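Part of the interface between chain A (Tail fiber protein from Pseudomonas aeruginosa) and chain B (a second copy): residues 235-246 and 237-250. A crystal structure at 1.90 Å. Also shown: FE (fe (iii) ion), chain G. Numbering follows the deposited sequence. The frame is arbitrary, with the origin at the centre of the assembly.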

# COMPACT_ATOMS: atom_id res chain seq x y z
N PRO A 235 9.35 13.51 11.01
CA PRO A 235 10.44 14.31 11.59
C PRO A 235 10.62 14.04 13.06
O PRO A 235 9.70 13.62 13.77
CB PRO A 235 10.01 15.75 11.34
CG PRO A 235 8.52 15.69 11.31
CD PRO A 235 8.19 14.34 10.65
N ALA A 236 11.84 14.32 13.54
CA ALA A 236 12.13 14.18 14.96
C ALA A 236 11.43 15.25 15.77
O ALA A 236 10.97 15.00 16.90
CB ALA A 236 13.64 14.24 15.20
N THR A 237 11.32 16.47 15.22
CA THR A 237 10.64 17.56 15.90
C THR A 237 9.68 18.25 14.94
O THR A 237 9.80 18.13 13.71
CB THR A 237 11.65 18.59 16.45
OG1 THR A 237 12.40 19.14 15.36
CG2 THR A 237 12.57 17.91 17.47
N PHE A 238 8.73 18.97 15.53
CA PHE A 238 7.62 19.56 14.81
C PHE A 238 7.51 21.04 15.13
O PHE A 238 7.68 21.44 16.28
CB PHE A 238 6.32 18.84 15.21
CG PHE A 238 6.32 17.36 14.91
CD1 PHE A 238 6.98 16.46 15.74
CD2 PHE A 238 5.68 16.88 13.80
CE1 PHE A 238 6.98 15.10 15.46
CE2 PHE A 238 5.68 15.51 13.51
CZ PHE A 238 6.33 14.63 14.35
N PRO A 239 7.20 21.88 14.14
CA PRO A 239 7.06 23.32 14.41
C PRO A 239 5.86 23.59 15.29
O PRO A 239 4.73 23.19 14.96
CB PRO A 239 6.89 23.93 13.01
CG PRO A 239 6.31 22.83 12.20
CD PRO A 239 6.91 21.56 12.73
N PRO A 240 6.05 24.24 16.44
CA PRO A 240 4.95 24.32 17.41
C PRO A 240 3.94 25.40 17.07
O PRO A 240 4.23 26.40 16.42
CB PRO A 240 5.68 24.65 18.72
CG PRO A 240 6.88 25.41 18.29
CD PRO A 240 7.29 24.87 16.94
N SER A 241 2.72 25.18 17.55
CA SER A 241 1.71 26.22 17.55
C SER A 241 1.91 27.12 18.77
O SER A 241 2.59 26.76 19.73
CB SER A 241 0.31 25.60 17.54
OG SER A 241 0.14 24.68 18.60
N ALA A 242 1.33 28.31 18.71
CA ALA A 242 1.56 29.31 19.76
C ALA A 242 1.23 28.75 21.14
O ALA A 242 0.21 28.07 21.34
CB ALA A 242 0.71 30.56 19.48
N HIS A 243 2.10 29.04 22.10
CA HIS A 243 1.94 28.52 23.45
C HIS A 243 2.63 29.45 24.45
O HIS A 243 3.51 30.23 24.09
CB HIS A 243 2.53 27.10 23.58
CG HIS A 243 3.98 27.03 23.23
ND1 HIS A 243 4.44 27.07 21.93
CD2 HIS A 243 5.09 26.92 24.01
CE1 HIS A 243 5.76 27.00 21.93
NE2 HIS A 243 6.18 26.91 23.18
N ASN A 244 2.21 29.36 25.69
CA ASN A 244 2.83 30.11 26.77
C ASN A 244 3.74 29.19 27.58
O ASN A 244 3.83 27.98 27.33
CB ASN A 244 1.74 30.74 27.64
CG ASN A 244 0.97 31.80 26.91
OD1 ASN A 244 1.53 32.52 26.08
ND2 ASN A 244 -0.32 31.91 27.21
N HIS A 245 4.41 29.76 28.57
CA HIS A 245 5.35 29.01 29.38
C HIS A 245 5.32 29.52 30.81
O HIS A 245 4.99 30.68 31.07
CB HIS A 245 6.80 29.13 28.86
CG HIS A 245 7.14 28.15 27.78
ND1 HIS A 245 7.22 26.79 28.01
CD2 HIS A 245 7.43 28.33 26.47
CE1 HIS A 245 7.55 26.18 26.89
NE2 HIS A 245 7.68 27.09 25.94
N ASP A 246 5.68 28.63 31.72
CA ASP A 246 6.01 28.99 33.09
C ASP A 246 7.50 29.26 33.16
O ASP A 246 8.29 28.60 32.47
CB ASP A 246 5.63 27.87 34.05
CG ASP A 246 5.95 28.21 35.49
OD1 ASP A 246 7.12 28.07 35.88
OD2 ASP A 246 5.03 28.65 36.21
N THR B 237 0.19 15.75 21.52
CA THR B 237 1.19 16.80 21.46
C THR B 237 2.45 16.23 20.81
O THR B 237 2.64 15.01 20.75
CB THR B 237 1.55 17.37 22.84
OG1 THR B 237 2.28 16.38 23.57
CG2 THR B 237 0.29 17.76 23.59
N PHE B 238 3.29 17.13 20.33
CA PHE B 238 4.44 16.79 19.52
C PHE B 238 5.68 17.46 20.09
O PHE B 238 5.61 18.58 20.59
CB PHE B 238 4.22 17.24 18.06
CG PHE B 238 2.99 16.64 17.42
CD1 PHE B 238 1.73 17.12 17.73
CD2 PHE B 238 3.10 15.56 16.57
CE1 PHE B 238 0.60 16.57 17.17
CE2 PHE B 238 1.96 14.99 16.01
CZ PHE B 238 0.72 15.50 16.31
N PRO B 239 6.84 16.80 20.01
CA PRO B 239 8.07 17.43 20.48
C PRO B 239 8.41 18.62 19.60
O PRO B 239 8.65 18.44 18.40
CB PRO B 239 9.12 16.32 20.35
CG PRO B 239 8.60 15.47 19.22
CD PRO B 239 7.10 15.51 19.36
N PRO B 240 8.45 19.83 20.15
CA PRO B 240 8.60 21.00 19.29
C PRO B 240 10.02 21.16 18.78
O PRO B 240 11.00 20.81 19.44
CB PRO B 240 8.23 22.18 20.21
CG PRO B 240 8.60 21.69 21.58
CD PRO B 240 8.30 20.20 21.58
N SER B 241 10.12 21.69 17.56
CA SER B 241 11.41 22.09 17.02
C SER B 241 11.83 23.44 17.62
O SER B 241 11.06 24.09 18.32
CB SER B 241 11.34 22.15 15.51
OG SER B 241 10.20 22.87 15.08
N ALA B 242 13.06 23.85 17.33
CA ALA B 242 13.62 25.05 17.96
C ALA B 242 12.82 26.29 17.60
O ALA B 242 12.56 26.56 16.43
CB ALA B 242 15.08 25.23 17.54
N HIS B 243 12.45 27.07 18.62
CA HIS B 243 11.66 28.27 18.39
C HIS B 243 12.01 29.36 19.40
O HIS B 243 12.55 29.10 20.48
CB HIS B 243 10.17 27.96 18.45
CG HIS B 243 9.74 27.33 19.74
ND1 HIS B 243 10.09 26.05 20.10
CD2 HIS B 243 8.95 27.79 20.74
CE1 HIS B 243 9.55 25.75 21.26
NE2 HIS B 243 8.86 26.80 21.68
N ASN B 244 11.68 30.58 19.04
CA ASN B 244 11.87 31.77 19.87
C ASN B 244 10.55 32.17 20.52
O ASN B 244 9.46 31.75 20.10
CB ASN B 244 12.41 32.91 19.02
CG ASN B 244 13.85 32.68 18.60
OD1 ASN B 244 14.61 32.03 19.31
ND2 ASN B 244 14.22 33.22 17.44
N HIS B 245 10.66 32.97 21.58
CA HIS B 245 9.49 33.41 22.33
C HIS B 245 9.61 34.90 22.66
O HIS B 245 10.71 35.44 22.80
CB HIS B 245 9.34 32.66 23.64
CG HIS B 245 8.64 31.34 23.52
ND1 HIS B 245 7.26 31.24 23.39
CD2 HIS B 245 9.10 30.07 23.57
CE1 HIS B 245 6.92 29.97 23.34
NE2 HIS B 245 8.02 29.24 23.45
N ASP B 246 8.45 35.55 22.80
CA ASP B 246 8.36 36.88 23.40
C ASP B 246 8.14 36.72 24.89
O ASP B 246 7.43 35.81 25.33
CB ASP B 246 7.22 37.68 22.78
CG ASP B 246 7.15 39.10 23.31
OD1 ASP B 246 7.94 39.95 22.85
OD2 ASP B 246 6.29 39.36 24.19
N VAL B 247 8.79 37.59 25.67
CA VAL B 247 8.66 37.49 27.12
C VAL B 247 7.21 37.52 27.56
O VAL B 247 6.86 36.97 28.61
CB VAL B 247 9.48 38.63 27.79
CG1 VAL B 247 9.15 38.68 29.26
CG2 VAL B 247 10.97 38.41 27.58
N GLY B 248 6.35 38.16 26.79
CA GLY B 248 4.93 38.20 27.11
C GLY B 248 4.29 36.83 27.18
O GLY B 248 3.20 36.69 27.75
N GLN B 249 4.91 35.83 26.59
CA GLN B 249 4.37 34.47 26.66
C GLN B 249 4.78 33.72 27.92
O GLN B 249 4.35 32.57 28.11
CB GLN B 249 4.80 33.70 25.41
CG GLN B 249 3.98 34.07 24.19
CD GLN B 249 4.56 33.50 22.93
OE1 GLN B 249 5.77 33.44 22.76
NE2 GLN B 249 3.69 33.06 22.03
N LEU B 250 5.59 34.34 28.78
CA LEU B 250 5.90 33.82 30.11
C LEU B 250 4.81 34.32 31.05
O LEU B 250 4.81 35.48 31.47
CB LEU B 250 7.27 34.28 30.56
CG LEU B 250 8.43 33.78 29.71
CD1 LEU B 250 9.69 34.55 30.10
CD2 LEU B 250 8.64 32.28 29.86
FE FE G . 8.25 27.02 23.81
O HOH W 1 5.47 20.99 18.48
O HOH W 2 4.52 30.59 20.86

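Along chain B the contact begins at B:Phe238, a buried residue whose CA-to-CB bond points toward chain A. Its chi1 in the m well brings the ring edge toward the face of the A:Phe238 ring, with centroids 5.0 Å apart and planes at 57°. The flat, apolar side chains also meet at B:Phe238 CB and A:Phe238 CD1, 3.7 Å apart. The oxygen of water 1 lies 3.2 Å from both A:Phe238 O and B:Phe238 O and can donate to either carbonyl.

B:Pro239 has no amide hydrogen to give, but its carbonyl is free to accept. A:Phe238 N donates to B:Pro239 O at 2.9 Å, and A:Thr237 CA approaches the same oxygen at 3.3 Å in a CA-H...O contact. The proline ring adds apolar surface, its CD 3.7 Å from A:Phe238 CD1. B:Pro240 continues the pairing, its backbone bridged to that of A:Phe238. Its nitrogen carries no hydrogen, and its CD points away from A:Phe238 O, so proline costs this pairing no donor; B:Pro240 CA lies 3.2 Å from A:Phe238 O in a CA-H...O contact. Its ring packs on its counterpart, with B:Pro240 CB 3.9 Å from A:Pro240 CB.

B:Ser241 restores a backbone donor: B:Ser241 N bonds to A:Phe238 O at 2.8 Å, so the two hydrogen bonds of A:Phe238 reach residues B:Pro239 and B:Ser241, one on each side of the bridged proline. The small serine side chain fits closely, with B:Ser241 CB 3.2 Å from A:Thr237 OG1 and B:Ser241 OG 3.2 Å from A:Pro239 CA.

B:His243 opens the metal site. B:His243 ND1 donates to B:Ser241 O at 2.8 Å, which fixes the ring and leaves NE2 for the iron; B:His243 NE2 binds FE at 2.2 Å. A:Pro240 covers one face of this imidazole, its CG 3.8 Å from the ring centroid in a CH-pi contact. B:His245 supplies the second ligand from chain B, with its NE2 2.3 Å from FE. Chain A contributes A:His243 NE2 and A:His245 NE2, each 2.2 Å from FE, and two further ligands come from elsewhere in the structure. The ligand nitrogens crowd together, as in the 3.0 Å between A:His243 NE2 and B:His245 NE2, because they share the metal; they are not hydrogen-bonded. The edge of the B:His245 ring is turned toward the face of A:His243 in an offset edge-to-face arrangement, planes at 88°, while the NE2 atoms of both rings bind the same ion.

The chain then turns through a short 3-10 segment, where B:Gly248 N donates to B:Asp246 OD2 at 2.9 Å; a CB on this glycine would clash with that oxygen. B:Gln249 has two roles. Its side chain steadies the ligand, B:His245 ND1 donating to B:Gln249 OE1 at 2.7 Å, while its carbonyl spans the interface, A:His245 N donating to B:Gln249 O at 2.8 Å. B:Leu250 closes the contact in a parallel bridge with A:His245, its buried CD2 3.8 Å from A:His245 CB. Together the stretches bury 788 Å².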